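Local coordinates for ER-derived vesicles protein ERV41 (Saccharomyces cerevisiae, PDB 3ZLC) that travels in COPII-coated vesicles from the endoplasmic reticulum, helps carry a subset of secretory proteins to the Golgi and facilitates retrograde transport back, at residues V39-Q42 against T43-R46. Numbering follows the deposited sequence.
Sequences VRDQ and TMDR
Asp41 OD1 is gripped by three donors of the turn that follows it. Met44 N lies 2.9 Å from Asp41 OD1 and meets it nearly along its C-O axis, while Thr43 N makes a weaker, more bent bond to the same oxygen at 2.8 Å, closing an Asx turn. Thr43 OG1 comes to 2.5 Å from Asp41 OD1, so short that its exact length is doubtful; threonine suits because its hydroxyl faces this oxygen alongside its own amide. With CG set between its own backbone N and carbonyl carbon (chi1 62°), the short Asp41 arm leans forward over the turn, toward these amides. Its OD2 accepts a hydrogen bond from Asn126 ND2, which ties the turn to strand 117-126.

Residues 41-44 form a type I beta turn that starts the loop of a beta hairpin in this lumenal domain; residues 45 and 46 complete it before strand 47-48, and Val39 pairs with Lys47 at its base. The turn's backbone bonds are weak: Met44 N is 3.2 Å from Asp41 O, and Asp41 N is 3.4 Å from Met44 O. Met44 runs across Asp41 at about a right angle, and its flexible thioether, bent at chi3 (-102°), brings CE to 3.2 Å from Val39 O, beside buried Val39 CG1.

On the other face of the strand Arg40 and Arg46 run side by side, their long chains reaching Gln133 of strand 130-136. Arg46 NH1 sits over one face of the Arg40 guanidinium, 3.0 Å from Arg40 NE, with the planes 80° apart. Both are donors, so no bond joins them and the charges would tend to repel; Arg40 NH2 has a long, weak ion pair with Glu131. The Asp41 carboxylate probably reinforces the weakly bonded turn, its negative charge probably stabilised by the amide donors and Asn126.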
loop_
_atom_site.group_PDB
_atom_site.type_symbol
_atom_site.label_atom_id
_atom_site.label_comp_id
_atom_site.label_asym_id
_atom_site.label_seq_id
_atom_site.Cartn_x
_atom_site.Cartn_y
_atom_site.Cartn_z
ATOM N N VAL A 39 -8.316 -7.553 5.554
ATOM C CA VAL A 39 -7.496 -8.537 4.851
ATOM C C VAL A 39 -8.414 -9.710 4.546
ATOM O O VAL A 39 -9.262 -10.094 5.371
ATOM C CB VAL A 39 -6.276 -9.022 5.681
ATOM C CG1 VAL A 39 -5.623 -10.231 5.016
ATOM C CG2 VAL A 39 -5.250 -7.933 5.810
ATOM N N ARG A 40 -8.307 -10.267 3.348
ATOM C CA ARG A 40 -8.953 -11.549 3.132
ATOM C C ARG A 40 -8.078 -12.406 2.247
ATOM O O ARG A 40 -7.231 -11.883 1.518
ATOM C CB ARG A 40 -10.362 -11.394 2.567
ATOM C CG ARG A 40 -10.449 -10.619 1.281
ATOM C CD ARG A 40 -11.639 -11.121 0.487
ATOM N NE ARG A 40 -11.754 -10.477 -0.819
ATOM C CZ ARG A 40 -12.762 -10.671 -1.664
ATOM N NH1 ARG A 40 -13.754 -11.491 -1.340
ATOM N NH2 ARG A 40 -12.778 -10.041 -2.831
ATOM N N ASP A 41 -8.251 -13.721 2.330
ATOM C CA ASP A 41 -7.474 -14.611 1.473
ATOM C C ASP A 41 -8.266 -15.848 1.088
ATOM O O ASP A 41 -9.443 -15.977 1.441
ATOM C CB ASP A 41 -6.099 -14.949 2.092
ATOM C CG ASP A 41 -6.200 -15.696 3.424
ATOM O OD1 ASP A 41 -7.046 -16.602 3.560
ATOM O OD2 ASP A 41 -5.403 -15.386 4.335
ATOM N N GLN A 42 -7.625 -16.752 0.357
ATOM C CA GLN A 42 -8.284 -17.974 -0.082
ATOM C C GLN A 42 -8.900 -18.734 1.089
ATOM O O GLN A 42 -10.001 -19.270 0.984
ATOM C CB GLN A 42 -7.283 -18.870 -0.804
ATOM C CG GLN A 42 -6.299 -18.108 -1.651
ATOM C CD GLN A 42 -5.940 -18.845 -2.919
ATOM O OE1 GLN A 42 -6.296 -18.421 -4.018
ATOM N NE2 GLN A 42 -5.226 -19.953 -2.776
ATOM N N THR A 43 -8.193 -18.743 2.213
ATOM C CA THR A 43 -8.593 -19.536 3.369
ATOM C C THR A 43 -9.685 -18.869 4.205
ATOM O O THR A 43 -10.523 -19.554 4.790
ATOM C CB THR A 43 -7.382 -19.841 4.280
ATOM O OG1 THR A 43 -6.949 -18.640 4.931
ATOM C CG2 THR A 43 -6.223 -20.419 3.467
ATOM N N MET A 44 -9.678 -17.542 4.270
ATOM C CA MET A 44 -10.594 -16.856 5.180
ATOM C C MET A 44 -11.450 -15.734 4.590
ATOM O O MET A 44 -11.111 -15.118 3.572
ATOM C CB MET A 44 -9.861 -16.348 6.435
ATOM C CG MET A 44 -8.511 -15.703 6.181
ATOM S SD MET A 44 -8.075 -14.469 7.422
ATOM C CE MET A 44 -8.442 -12.982 6.495
ATOM N N ASP A 45 -12.571 -15.493 5.262
ATOM C CA ASP A 45 -13.432 -14.355 4.998
ATOM C C ASP A 45 -12.725 -13.095 5.490
ATOM O O ASP A 45 -11.709 -13.181 6.183
ATOM C CB ASP A 45 -14.749 -14.538 5.752
ATOM C CG ASP A 45 -15.915 -13.860 5.064
ATOM O OD1 ASP A 45 -16.083 -14.064 3.839
ATOM O OD2 ASP A 45 -16.655 -13.122 5.750
ATOM N N ARG A 46 -13.260 -11.930 5.130
ATOM C CA ARG A 46 -12.689 -10.650 5.559
ATOM C C ARG A 46 -12.405 -10.571 7.053
ATOM O O ARG A 46 -13.289 -10.803 7.885
ATOM C CB ARG A 46 -13.600 -9.489 5.169
ATOM C CG ARG A 46 -13.755 -9.326 3.680
ATOM C CD ARG A 46 -13.616 -7.875 3.251
ATOM N NE ARG A 46 -14.667 -7.507 2.306
ATOM C CZ ARG A 46 -14.746 -7.965 1.058
ATOM N NH1 ARG A 46 -13.837 -8.810 0.594
ATOM N NH2 ARG A 46 -15.740 -7.579 0.270
#